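ATP-dependent protease (Xanthomonas campestris pv. campestris, PDB 7CAY) probably binds substrate proteins in the manner of the N-terminal domain of Lon peptidases. Local coordinates at residues G47-L52 against R91-Q96; V16-A21 against V157-A162. All coordinates share one frame; numbering follows the deposited sequence.

Contact 1: residues G47-L52 against R91-Q96; sequences GVCLIL and RRFRVQ
C49 meets F93 across the interior of the PUA-like, curled mixed sheet of this Lon N-terminal-type domain. Strands 47-51 and 91-95 are not neighbours in that sheet: their axes stay 8.8 Å apart and their N-to-C directions differ by 59°, so they face each other through side chains and share no backbone pairing. Both have their own partners, strand 47-51 running parallel to strand 6-13 and antiparallel to strand 66-74, and strand 83-100, which holds 91-95, pairing antiparallel with 22-27, 66-74 and 106-112.

The sulfur-aromatic contact comes first. C49 points at the other strand, and its SG sits beside the F93 ring, 3.6 Å from CE1, in an oblique approach 72° off the ring normal. F93 CG lies between the backbone N and the carbonyl carbon (chi1 55°), with the ring reaching across to strand 47-51. L8 and L10 of strand 6-13 and V110 of strand 106-112 also touch it.

Backbone packing follows. The ring also comes against G47, whose CA is 3.9 Å from F93 CE2. V48 N lies at the ring edge near its plane, while V48 points away from the other strand and its side chain touches L13.

An apolar touch completes the contact. V95, two residues on from F93, points the same way; its CG2 lies in plane at the edge of the F93 ring and comes to 4.1 Å from C49 SG.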
loop_
_atom_site.group_PDB
_atom_site.type_symbol
_atom_site.label_atom_id
_atom_site.label_comp_id
_atom_site.label_asym_id
_atom_site.label_seq_id
_atom_site.Cartn_x
_atom_site.Cartn_y
_atom_site.Cartn_z
ATOM N N GLY A 47 -7.613 -4.832 -0.999
ATOM C CA GLY A 47 -6.697 -3.812 -0.545
ATOM C C GLY A 47 -6.043 -4.189 0.769
ATOM O O GLY A 47 -6.500 -5.074 1.492
ATOM N N VAL A 48 -4.953 -3.490 1.067
ATOM C CA VAL A 48 -4.187 -3.681 2.295
ATOM C C VAL A 48 -4.268 -2.396 3.105
ATOM O O VAL A 48 -3.909 -1.319 2.610
ATOM C CB VAL A 48 -2.727 -4.056 2.003
ATOM C CG1 VAL A 48 -1.844 -3.691 3.181
ATOM C CG2 VAL A 48 -2.618 -5.537 1.685
ATOM N N CYS A 49 -4.744 -2.508 4.342
ATOM C CA CYS A 49 -4.829 -1.382 5.260
ATOM C C CYS A 49 -4.050 -1.691 6.529
ATOM O O CYS A 49 -4.138 -2.797 7.068
ATOM C CB CYS A 49 -6.282 -1.062 5.618
ATOM S SG CYS A 49 -7.155 -0.067 4.397
ATOM N N LEU A 50 -3.286 -0.711 6.998
ATOM C CA LEU A 50 -2.680 -0.808 8.316
ATOM C C LEU A 50 -3.764 -0.744 9.388
ATOM O O LEU A 50 -4.610 0.158 9.375
ATOM C CB LEU A 50 -1.666 0.317 8.509
ATOM C CG LEU A 50 -1.129 0.500 9.928
ATOM C CD1 LEU A 50 -0.111 -0.577 10.265
ATOM C CD2 LEU A 50 -0.539 1.888 10.115
ATOM N N ILE A 51 -3.749 -1.709 10.313
ATOM C CA ILE A 51 -4.746 -1.758 11.382
ATOM C C ILE A 51 -4.265 -0.979 12.597
ATOM O O ILE A 51 -3.122 -0.508 12.645
ATOM C CB ILE A 51 -5.102 -3.206 11.783
ATOM C CG1 ILE A 51 -3.951 -4.180 11.494
ATOM C CG2 ILE A 51 -6.388 -3.647 11.106
ATOM C CD1 ILE A 51 -2.747 -4.043 12.411
ATOM N N LEU A 52 -5.140 -0.829 13.583
ATOM C CA LEU A 52 -4.780 -0.163 14.826
ATOM C C LEU A 52 -5.636 -0.740 15.947
ATOM O O LEU A 52 -6.198 -0.014 16.770
ATOM C CB LEU A 52 -4.949 1.353 14.722
ATOM C CG LEU A 52 -5.486 1.953 13.420
ATOM C CD1 LEU A 52 -6.742 2.758 13.678
ATOM C CD2 LEU A 52 -4.430 2.810 12.735
ATOM N N ARG A 91 -3.206 1.203 -6.638
ATOM C CA ARG A 91 -3.870 2.467 -6.354
ATOM C C ARG A 91 -4.108 2.655 -4.861
ATOM O O ARG A 91 -4.265 1.690 -4.108
ATOM C CB ARG A 91 -5.206 2.553 -7.092
ATOM C CG ARG A 91 -5.095 2.569 -8.603
ATOM C CD ARG A 91 -6.477 2.524 -9.230
ATOM N NE ARG A 91 -7.202 1.319 -8.839
ATOM C CZ ARG A 91 -8.482 1.095 -9.117
ATOM N NH1 ARG A 91 -9.188 1.997 -9.784
ATOM N NH2 ARG A 91 -9.060 -0.033 -8.723
ATOM N N ARG A 92 -4.141 3.917 -4.442
ATOM C CA ARG A 92 -4.491 4.270 -3.075
ATOM C C ARG A 92 -5.977 4.589 -2.982
ATOM O O ARG A 92 -6.584 5.094 -3.930
ATOM C CB ARG A 92 -3.676 5.469 -2.593
ATOM C CG ARG A 92 -2.189 5.212 -2.486
ATOM C CD ARG A 92 -1.427 6.500 -2.221
ATOM N NE ARG A 92 -1.770 7.537 -3.188
ATOM C CZ ARG A 92 -2.439 8.647 -2.895
ATOM N NH1 ARG A 92 -2.831 8.884 -1.653
ATOM N NH2 ARG A 92 -2.707 9.528 -3.847
ATOM N N PHE A 93 -6.560 4.290 -1.823
ATOM C CA PHE A 93 -7.976 4.536 -1.607
ATOM C C PHE A 93 -8.194 5.101 -0.211
ATOM O O PHE A 93 -7.324 5.023 0.660
ATOM C CB PHE A 93 -8.814 3.263 -1.800
ATOM C CG PHE A 93 -8.373 2.105 -0.955
ATOM C CD1 PHE A 93 -8.796 1.984 0.360
ATOM C CD2 PHE A 93 -7.555 1.120 -1.480
ATOM C CE1 PHE A 93 -8.398 0.912 1.137
ATOM C CE2 PHE A 93 -7.155 0.044 -0.708
ATOM C CZ PHE A 93 -7.578 -0.060 0.601
ATOM N N ARG A 94 -9.379 5.677 -0.017
ATOM C CA ARG A 94 -9.823 6.174 1.277
ATOM C C ARG A 94 -11.007 5.339 1.747
ATOM O O ARG A 94 -11.933 5.082 0.971
ATOM C CB ARG A 94 -10.220 7.649 1.195
ATOM C CG ARG A 94 -9.255 8.505 0.406
ATOM C CD ARG A 94 -9.536 9.987 0.602
ATOM N NE ARG A 94 -8.706 10.817 -0.268
ATOM C CZ ARG A 94 -9.128 11.359 -1.405
ATOM N NH1 ARG A 94 -8.301 12.096 -2.135
ATOM N NH2 ARG A 94 -10.378 11.171 -1.809
ATOM N N VAL A 95 -10.976 4.918 3.010
ATOM C CA VAL A 95 -12.065 4.126 3.581
ATOM C C VAL A 95 -13.131 5.105 4.066
ATOM O O VAL A 95 -12.984 5.725 5.120
ATOM C CB VAL A 95 -11.582 3.209 4.709
ATOM C CG1 VAL A 95 -12.687 2.251 5.117
ATOM C CG2 VAL A 95 -10.340 2.437 4.280
ATOM N N GLN A 96 -14.208 5.258 3.287
ATOM C CA GLN A 96 -15.314 6.108 3.719
ATOM C C GLN A 96 -16.003 5.519 4.942
ATOM O O GLN A 96 -16.345 6.245 5.884
ATOM C CB GLN A 96 -16.318 6.288 2.580
ATOM C CG GLN A 96 -15.696 6.690 1.251
ATOM C CD GLN A 96 -15.670 8.193 1.041
ATOM O OE1 GLN A 96 -14.709 8.736 0.498
ATOM N NE2 GLN A 96 -16.735 8.872 1.463
#

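Contact 2: residues V16-A21 against V157-A162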
loop_
_atom_site.group_PDB
_atom_site.type_symbol
_atom_site.label_atom_id
_atom_site.label_comp_id
_atom_site.label_asym_id
_atom_site.label_seq_id
_atom_site.Cartn_x
_atom_site.Cartn_y
_atom_site.Cartn_z
ATOM N N VAL A 16 1.982 -0.484 6.568
ATOM C CA VAL A 16 1.333 0.031 5.371
ATOM C C VAL A 16 2.054 -0.499 4.136
ATOM O O VAL A 16 3.259 -0.798 4.160
ATOM C CB VAL A 16 1.294 1.571 5.374
ATOM C CG1 VAL A 16 1.037 2.094 6.781
ATOM C CG2 VAL A 16 2.572 2.156 4.797
ATOM N N LEU A 17 1.302 -0.649 3.053
ATOM C CA LEU A 17 1.851 -1.037 1.762
ATOM C C LEU A 17 1.940 0.205 0.885
ATOM O O LEU A 17 0.915 0.806 0.549
ATOM C CB LEU A 17 0.989 -2.108 1.096
ATOM C CG LEU A 17 1.483 -2.549 -0.282
ATOM C CD1 LEU A 17 2.908 -3.082 -0.196
ATOM C CD2 LEU A 17 0.553 -3.593 -0.871
ATOM N N LEU A 18 3.154 0.594 0.537
ATOM C CA LEU A 18 3.314 1.759 -0.313
ATOM C C LEU A 18 3.058 1.383 -1.772
ATOM O O LEU A 18 3.257 0.231 -2.167
ATOM C CB LEU A 18 4.715 2.337 -0.163
ATOM C CG LEU A 18 5.149 2.633 1.273
ATOM C CD1 LEU A 18 6.578 3.148 1.303
ATOM C CD2 LEU A 18 4.205 3.625 1.927
ATOM N N PRO A 19 2.591 2.332 -2.584
ATOM C CA PRO A 19 2.362 2.034 -4.002
ATOM C C PRO A 19 3.651 1.620 -4.698
ATOM O O PRO A 19 4.718 2.194 -4.469
ATOM C CB PRO A 19 1.818 3.355 -4.558
ATOM C CG PRO A 19 1.225 4.041 -3.373
ATOM C CD PRO A 19 2.106 3.673 -2.217
ATOM N N GLY A 20 3.543 0.603 -5.550
ATOM C CA GLY A 20 4.689 0.105 -6.284
ATOM C C GLY A 20 5.541 -0.863 -5.488
ATOM O O GLY A 20 6.231 -1.711 -6.062
ATOM N N ALA A 21 5.501 -0.747 -4.162
ATOM C CA ALA A 21 6.261 -1.643 -3.308
ATOM C C ALA A 21 5.635 -3.034 -3.300
ATOM O O ALA A 21 4.467 -3.225 -3.653
ATOM C CB ALA A 21 6.340 -1.093 -1.884
ATOM N N VAL A 157 10.080 8.846 -6.752
ATOM C CA VAL A 157 11.150 9.002 -5.769
ATOM C C VAL A 157 10.570 9.105 -4.365
ATOM O O VAL A 157 11.212 8.701 -3.386
ATOM C CB VAL A 157 12.031 10.222 -6.123
ATOM C CG1 VAL A 157 11.194 11.483 -6.240
ATOM C CG2 VAL A 157 13.137 10.416 -5.094
ATOM N N GLY A 158 9.344 9.618 -4.243
ATOM C CA GLY A 158 8.719 9.709 -2.934
ATOM C C GLY A 158 8.344 8.351 -2.371
ATOM O O GLY A 158 8.643 8.040 -1.214
ATOM N N TRP A 159 7.684 7.521 -3.183
ATOM C CA TRP A 159 7.319 6.184 -2.730
ATOM C C TRP A 159 8.533 5.293 -2.496
ATOM O O TRP A 159 8.442 4.340 -1.719
ATOM C CB TRP A 159 6.379 5.513 -3.737
ATOM C CG TRP A 159 5.018 6.157 -3.873
ATOM C CD1 TRP A 159 4.370 6.460 -5.037
ATOM C CD2 TRP A 159 4.139 6.562 -2.811
ATOM N NE1 TRP A 159 3.151 7.031 -4.768
ATOM C CE2 TRP A 159 2.983 7.105 -3.410
ATOM C CE3 TRP A 159 4.219 6.521 -1.414
ATOM C CZ2 TRP A 159 1.917 7.599 -2.662
ATOM C CZ3 TRP A 159 3.164 7.019 -0.676
ATOM C CH2 TRP A 159 2.027 7.550 -1.300
ATOM N N ARG A 160 9.663 5.576 -3.146
ATOM C CA ARG A 160 10.827 4.706 -3.018
ATOM C C ARG A 160 11.646 5.043 -1.778
ATOM O O ARG A 160 12.051 4.144 -1.031
ATOM C CB ARG A 160 11.694 4.795 -4.276
ATOM C CG ARG A 160 11.036 4.207 -5.512
ATOM C CD ARG A 160 10.729 2.728 -5.336
ATOM N NE ARG A 160 9.373 2.408 -5.765
ATOM C CZ ARG A 160 8.348 2.246 -4.934
ATOM N NH1 ARG A 160 7.144 1.960 -5.411
ATOM N NH2 ARG A 160 8.526 2.359 -3.626
ATOM N N LEU A 161 11.913 6.334 -1.552
ATOM C CA LEU A 161 12.620 6.737 -0.339
ATOM C C LEU A 161 11.842 6.340 0.907
ATOM O O LEU A 161 12.427 5.880 1.896
ATOM C CB LEU A 161 12.874 8.244 -0.353
ATOM C CG LEU A 161 14.094 8.738 -1.126
ATOM C CD1 LEU A 161 14.256 10.235 -0.933
ATOM C CD2 LEU A 161 15.336 7.997 -0.667
ATOM N N ALA A 162 10.517 6.509 0.874
ATOM C CA ALA A 162 9.677 6.101 1.994
ATOM C C ALA A 162 9.843 4.622 2.313
ATOM O O ALA A 162 9.788 4.229 3.483
ATOM C CB ALA A 162 8.214 6.417 1.684
#
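P19 crosses one face of the W159 indole obliquely, where a type II beta turn, L18 to A21, meets helix 154-164 of the helical part of the domain. This is the tightly packed side. P19 CD stands 3.5 Å from the centroid of the six-membered ring of W159, 10° off its normal, a CH-pi contact close to the ring centre. Next to it, P19 CG touches W159 CE2 at 3.5 Å. W159 NE1 is hydrogen-bonded to D116 OD1. L18 carries the packing about one helical turn further, its CD1 lying 3.7 Å from A162 CB, while its CB meets the indole obliquely.

The looser, partly exposed side belongs to R160 and G20. R160 leaves the helix pointing away from the turn, but its chain bends at chi2 (-61°) and again at chi3, and the guanidinium comes back with its edge to the turn. That group has a second partner: NH2 makes a salt bridge with E163 on the same helix. G20 has a backbone with positive phi (82°), the usual place for glycine at the third position of a type II turn. A21 adds little to the contact. The one hydrogen bond between the segments runs from R160 NH1 to P19 O, 2.6 Å, reaching a lone pair in the carbonyl plane.

How the contacts relate
From the N terminus, the chain runs through strand 6-13 into the loop that holds 16-21, the first half of contact 2. It then forms strand 22-27 and helix 30-42 before reaching 47-52; contact 1 closes a shorter loop when strand 83-100 brings 91-96 opposite that strand. Only much later does helix 154-164 return to 16-21, so contact 1 is nested inside contact 2. The first joins two strands across the sheet interior, the second ties a loop of the sheet to the helical part. Their centres are 15 Å apart, yet they touch: R92 packs on P19 and W159, and L50 on V16.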